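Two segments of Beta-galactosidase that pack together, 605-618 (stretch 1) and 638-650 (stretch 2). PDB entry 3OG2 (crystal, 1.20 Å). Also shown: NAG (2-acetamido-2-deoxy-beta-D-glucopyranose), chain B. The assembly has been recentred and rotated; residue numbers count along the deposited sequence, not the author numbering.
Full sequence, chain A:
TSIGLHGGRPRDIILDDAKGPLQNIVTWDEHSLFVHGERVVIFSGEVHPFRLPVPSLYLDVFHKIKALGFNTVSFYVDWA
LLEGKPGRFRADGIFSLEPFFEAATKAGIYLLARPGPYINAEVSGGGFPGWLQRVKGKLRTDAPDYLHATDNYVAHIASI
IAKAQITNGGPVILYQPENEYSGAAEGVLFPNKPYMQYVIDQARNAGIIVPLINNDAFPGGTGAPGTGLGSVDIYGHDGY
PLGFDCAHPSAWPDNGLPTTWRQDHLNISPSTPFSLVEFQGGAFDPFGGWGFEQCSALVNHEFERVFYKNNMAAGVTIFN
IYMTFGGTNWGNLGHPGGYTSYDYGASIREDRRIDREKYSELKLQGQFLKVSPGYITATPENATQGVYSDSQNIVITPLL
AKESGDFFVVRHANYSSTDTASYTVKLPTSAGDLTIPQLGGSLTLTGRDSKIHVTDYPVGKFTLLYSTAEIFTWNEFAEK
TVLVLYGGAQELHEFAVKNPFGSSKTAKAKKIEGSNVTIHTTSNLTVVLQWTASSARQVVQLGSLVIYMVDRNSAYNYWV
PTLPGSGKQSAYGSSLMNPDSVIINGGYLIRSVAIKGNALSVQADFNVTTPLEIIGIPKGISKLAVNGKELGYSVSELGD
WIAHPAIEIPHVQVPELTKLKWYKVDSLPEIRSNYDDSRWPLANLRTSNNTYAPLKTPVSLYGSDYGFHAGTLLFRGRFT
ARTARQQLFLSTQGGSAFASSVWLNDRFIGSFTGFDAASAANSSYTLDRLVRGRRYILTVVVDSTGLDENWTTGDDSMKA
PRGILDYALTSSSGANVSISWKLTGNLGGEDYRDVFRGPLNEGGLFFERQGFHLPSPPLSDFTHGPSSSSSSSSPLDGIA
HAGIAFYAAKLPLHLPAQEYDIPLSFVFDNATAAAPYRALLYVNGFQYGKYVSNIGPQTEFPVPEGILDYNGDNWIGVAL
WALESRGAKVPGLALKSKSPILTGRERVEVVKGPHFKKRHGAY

Stretch 1, residues 605-618: DFNVTTPLEIIGIP
Stretch 2 638-650: LGDWIAHPAIEIP

Short antiparallel strands often rely on side chains beyond their ends to complete the packing, and these two segments of beta-galactosidase illustrate the principle. Strands 612-615 and 641-643, all in extended beta conformation, run at 161° and pair Leu612 with Ala643, Glu613 with Ile642 and Ile614 with Trp641. Four nearly straight hydrogen bonds fix the register: Leu612 N to Ala643 O (2.9 Å), Ala643 N to Leu612 O (2.8 Å), Ile614 N to Trp641 O (2.8 Å) and Trp641 N to Ile614 O (3.0 Å). At the non-hydrogen-bonded pair between them, Glu613 CA and Ile642 CA are 4.4 Å apart, the shortest CA-CA distance in the register.

Side chains from beyond the strand ends extend the packing. Ile617 (chi1 m, chi2 m), past the end of its strand, lies over a face of the Trp641 indole (chi1 m, chi2 0°), its CG1 3.8 Å from the five-membered ring centroid and its CG2 3.6 Å from Trp641 CZ2. At the other end Ile647 (m, t) sets CD1 over a face of the Phe606 ring (chi1 m, chi2 -79°), 3.7 Å from Phe606 CD1; the same methyl lies 3.5 Å from Thr610 O. Pro645 CG adds a contact at 3.9 Å to Phe606 CZ.

A water joins the two stretches by donating to Thr610 O and Pro645 O, each 2.8 Å from the water oxygen.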

# COMPACT_ATOMS: atom_id res chain seq x y z
N ASP A 605 11.77 -14.58 -11.58
CA ASP A 605 10.64 -14.39 -12.48
C ASP A 605 11.14 -13.69 -13.75
O ASP A 605 12.04 -12.86 -13.69
CB ASP A 605 9.52 -13.54 -11.89
CG ASP A 605 8.77 -14.26 -10.77
OD1 ASP A 605 9.33 -15.13 -10.08
OD2 ASP A 605 7.54 -13.92 -10.57
N PHE A 606 10.52 -14.06 -14.87
CA PHE A 606 10.87 -13.51 -16.15
C PHE A 606 9.62 -13.02 -16.89
O PHE A 606 8.66 -13.77 -17.10
CB PHE A 606 11.52 -14.59 -17.03
CG PHE A 606 12.75 -15.17 -16.36
CD1 PHE A 606 13.96 -14.47 -16.39
CD2 PHE A 606 12.68 -16.40 -15.72
CE1 PHE A 606 15.11 -14.98 -15.80
CE2 PHE A 606 13.84 -16.91 -15.13
CZ PHE A 606 15.04 -16.21 -15.16
N ASN A 607 9.59 -11.74 -17.27
CA ASN A 607 8.43 -11.26 -18.03
C ASN A 607 8.82 -11.06 -19.51
O ASN A 607 7.91 -10.88 -20.34
CB ASN A 607 7.83 -9.97 -17.48
CG ASN A 607 8.74 -8.76 -17.65
OD1 ASN A 607 9.97 -8.89 -17.71
ND2 ASN A 607 8.11 -7.59 -17.74
N VAL A 608 10.11 -11.11 -19.81
CA VAL A 608 10.62 -11.00 -21.16
C VAL A 608 11.82 -11.93 -21.21
O VAL A 608 12.43 -12.34 -20.21
CB VAL A 608 11.06 -9.59 -21.55
CG1 VAL A 608 9.87 -8.67 -21.53
CG2 VAL A 608 12.18 -9.10 -20.64
N THR A 609 12.26 -12.29 -22.42
CA THR A 609 13.45 -13.16 -22.45
C THR A 609 14.65 -12.31 -22.06
O THR A 609 14.78 -11.09 -22.28
CB THR A 609 13.59 -13.85 -23.79
OG1 THR A 609 13.72 -12.78 -24.69
CG2 THR A 609 12.33 -14.63 -24.10
N THR A 610 15.62 -12.97 -21.41
CA THR A 610 16.87 -12.36 -20.96
C THR A 610 17.84 -13.46 -20.62
O THR A 610 17.38 -14.49 -20.14
CB THR A 610 16.59 -11.47 -19.73
OG1 THR A 610 17.83 -10.93 -19.25
CG2 THR A 610 15.96 -12.28 -18.59
N PRO A 611 19.13 -13.24 -20.77
CA PRO A 611 20.10 -14.11 -20.12
C PRO A 611 20.15 -13.77 -18.65
O PRO A 611 19.62 -12.75 -18.18
CB PRO A 611 21.46 -13.76 -20.76
CG PRO A 611 21.23 -12.47 -21.45
CD PRO A 611 19.79 -12.16 -21.55
N LEU A 612 20.82 -14.59 -17.88
CA LEU A 612 21.15 -14.29 -16.49
C LEU A 612 22.67 -14.39 -16.38
O LEU A 612 23.24 -15.39 -16.77
CB LEU A 612 20.60 -15.31 -15.49
CG LEU A 612 19.15 -15.28 -15.11
CD1 LEU A 612 18.93 -16.32 -14.01
CD2 LEU A 612 18.72 -13.87 -14.68
N GLU A 613 23.26 -13.35 -15.80
CA GLU A 613 24.69 -13.35 -15.53
C GLU A 613 24.89 -13.36 -14.01
O GLU A 613 24.32 -12.53 -13.31
CB GLU A 613 25.37 -12.14 -16.14
CG GLU A 613 26.86 -12.02 -15.82
CD GLU A 613 27.39 -10.70 -16.38
OE1 GLU A 613 26.75 -9.62 -16.24
OE2 GLU A 613 28.51 -10.66 -16.96
N ILE A 614 25.62 -14.33 -13.53
CA ILE A 614 25.83 -14.53 -12.10
C ILE A 614 27.24 -14.12 -11.73
O ILE A 614 28.18 -14.65 -12.33
CB ILE A 614 25.64 -16.01 -11.73
CG1 ILE A 614 24.48 -16.62 -12.47
CG2 ILE A 614 25.50 -16.14 -10.22
CD1 ILE A 614 23.13 -16.26 -12.06
N ILE A 615 27.35 -13.18 -10.82
CA ILE A 615 28.65 -12.61 -10.45
C ILE A 615 28.94 -12.91 -9.01
O ILE A 615 28.09 -12.60 -8.14
CB ILE A 615 28.63 -11.09 -10.74
CG1 ILE A 615 28.39 -10.81 -12.24
CG2 ILE A 615 29.88 -10.39 -10.23
CD1 ILE A 615 27.89 -9.39 -12.52
N GLY A 616 30.07 -13.52 -8.72
CA GLY A 616 30.42 -13.86 -7.34
C GLY A 616 30.00 -15.26 -7.00
O GLY A 616 29.21 -15.48 -6.09
N ILE A 617 30.49 -16.25 -7.70
CA ILE A 617 30.13 -17.64 -7.42
C ILE A 617 30.74 -18.14 -6.11
O ILE A 617 31.95 -18.03 -6.02
CB ILE A 617 30.66 -18.49 -8.62
CG1 ILE A 617 30.25 -17.93 -9.99
CG2 ILE A 617 30.24 -19.93 -8.37
CD1 ILE A 617 28.79 -17.68 -10.10
N PRO A 618 29.96 -18.66 -5.16
CA PRO A 618 30.56 -19.09 -3.90
C PRO A 618 31.56 -20.22 -4.18
O PRO A 618 31.51 -21.01 -5.16
CB PRO A 618 29.39 -19.55 -3.05
CG PRO A 618 28.16 -19.08 -3.75
CD PRO A 618 28.51 -18.87 -5.21
N LEU A 638 36.50 -13.57 -16.10
CA LEU A 638 36.42 -13.09 -14.72
C LEU A 638 35.74 -14.10 -13.82
O LEU A 638 35.54 -13.88 -12.61
CB LEU A 638 35.66 -11.75 -14.69
CG LEU A 638 36.38 -10.60 -15.42
CD1 LEU A 638 35.53 -9.34 -15.34
CD2 LEU A 638 37.74 -10.42 -14.83
N GLY A 639 35.26 -15.22 -14.37
CA GLY A 639 34.63 -16.27 -13.55
C GLY A 639 33.14 -16.00 -13.36
O GLY A 639 32.54 -16.62 -12.46
N ASP A 640 32.52 -15.11 -14.13
CA ASP A 640 31.06 -14.94 -14.02
C ASP A 640 30.40 -16.02 -14.87
O ASP A 640 30.99 -16.52 -15.84
CB ASP A 640 30.67 -13.55 -14.51
CG ASP A 640 31.34 -12.46 -13.71
OD1 ASP A 640 31.58 -12.67 -12.51
OD2 ASP A 640 31.61 -11.36 -14.20
N TRP A 641 29.19 -16.37 -14.51
CA TRP A 641 28.46 -17.38 -15.26
C TRP A 641 27.39 -16.71 -16.10
O TRP A 641 26.63 -15.88 -15.57
CB TRP A 641 27.81 -18.36 -14.32
CG TRP A 641 28.76 -19.27 -13.60
CD1 TRP A 641 30.11 -19.31 -13.69
CD2 TRP A 641 28.35 -20.26 -12.67
NE1 TRP A 641 30.56 -20.30 -12.85
CE2 TRP A 641 29.53 -20.91 -12.21
CE3 TRP A 641 27.10 -20.66 -12.17
CZ2 TRP A 641 29.48 -21.95 -11.27
CZ3 TRP A 641 27.09 -21.71 -11.23
CH2 TRP A 641 28.24 -22.32 -10.81
N ILE A 642 27.27 -17.08 -17.38
CA ILE A 642 26.20 -16.52 -18.21
C ILE A 642 25.32 -17.69 -18.64
O ILE A 642 25.78 -18.62 -19.33
CB ILE A 642 26.71 -15.75 -19.42
CG1 ILE A 642 27.65 -14.62 -18.95
CG2 ILE A 642 25.54 -15.19 -20.21
CD1 ILE A 642 28.99 -14.80 -19.63
N ALA A 643 24.08 -17.62 -18.20
CA ALA A 643 23.12 -18.71 -18.43
C ALA A 643 21.93 -18.23 -19.24
O ALA A 643 21.61 -17.02 -19.27
CB ALA A 643 22.74 -19.31 -17.09
N HIS A 644 21.26 -19.20 -19.86
CA HIS A 644 20.14 -18.87 -20.74
C HIS A 644 18.95 -19.73 -20.38
O HIS A 644 18.63 -20.67 -21.11
CB HIS A 644 20.56 -19.13 -22.22
CG HIS A 644 21.77 -18.31 -22.55
ND1 HIS A 644 21.67 -16.97 -22.91
CD2 HIS A 644 23.09 -18.57 -22.53
CE1 HIS A 644 22.86 -16.46 -23.12
NE2 HIS A 644 23.75 -17.42 -22.90
N PRO A 645 18.32 -19.47 -19.25
CA PRO A 645 17.15 -20.27 -18.87
C PRO A 645 16.07 -20.18 -19.93
O PRO A 645 15.86 -19.18 -20.65
CB PRO A 645 16.67 -19.64 -17.56
CG PRO A 645 17.32 -18.30 -17.51
CD PRO A 645 18.60 -18.38 -18.30
N ALA A 646 15.31 -21.28 -20.03
CA ALA A 646 14.14 -21.33 -20.91
C ALA A 646 13.15 -20.29 -20.45
O ALA A 646 12.83 -20.21 -19.27
CB ALA A 646 13.49 -22.72 -20.87
N ILE A 647 12.69 -19.46 -21.36
CA ILE A 647 11.64 -18.48 -21.08
C ILE A 647 10.65 -18.51 -22.23
O ILE A 647 10.96 -18.00 -23.30
CB ILE A 647 12.21 -17.05 -20.88
CG1 ILE A 647 13.25 -17.03 -19.75
CG2 ILE A 647 11.08 -16.03 -20.69
CD1 ILE A 647 14.12 -15.80 -19.80
N GLU A 648 9.51 -19.11 -22.04
CA GLU A 648 8.44 -19.06 -23.03
C GLU A 648 7.34 -18.20 -22.42
O GLU A 648 6.92 -18.48 -21.28
CB GLU A 648 7.93 -20.47 -23.28
CG GLU A 648 9.06 -21.44 -23.65
CD GLU A 648 9.00 -21.61 -25.17
OE1 GLU A 648 8.79 -22.74 -25.65
OE2 GLU A 648 9.15 -20.51 -25.75
N ILE A 649 6.89 -17.17 -23.12
CA ILE A 649 5.75 -16.36 -22.63
C ILE A 649 4.56 -16.73 -23.51
O ILE A 649 4.55 -16.42 -24.72
CB ILE A 649 6.08 -14.86 -22.70
CG1 ILE A 649 7.38 -14.51 -21.95
CG2 ILE A 649 4.91 -13.98 -22.24
CD1 ILE A 649 7.36 -14.83 -20.47
N PRO A 650 3.58 -17.46 -22.99
CA PRO A 650 2.51 -17.97 -23.86
C PRO A 650 1.45 -16.92 -24.11
O PRO A 650 1.36 -15.95 -23.37
CB PRO A 650 1.92 -19.12 -23.04
CG PRO A 650 2.12 -18.65 -21.61
CD PRO A 650 3.44 -17.92 -21.58
C1 NAG B . 8.86 -6.43 -18.08
C2 NAG B . 7.87 -5.40 -18.68
C3 NAG B . 8.60 -4.09 -18.99
C4 NAG B . 9.25 -3.58 -17.66
C5 NAG B . 10.14 -4.70 -17.07
C6 NAG B . 10.63 -4.31 -15.68
C7 NAG B . 6.23 -6.60 -20.04
C8 NAG B . 5.88 -7.06 -21.42
N2 NAG B . 7.38 -5.92 -19.94
O3 NAG B . 7.60 -3.14 -19.38
O4 NAG B . 10.15 -2.53 -18.02
O5 NAG B . 9.29 -5.84 -16.85
O6 NAG B . 11.63 -5.26 -15.30
O7 NAG B . 5.58 -6.90 -19.03
O HOH W 1 17.49 -17.01 -21.24
O HOH W 2 32.13 -14.77 -10.23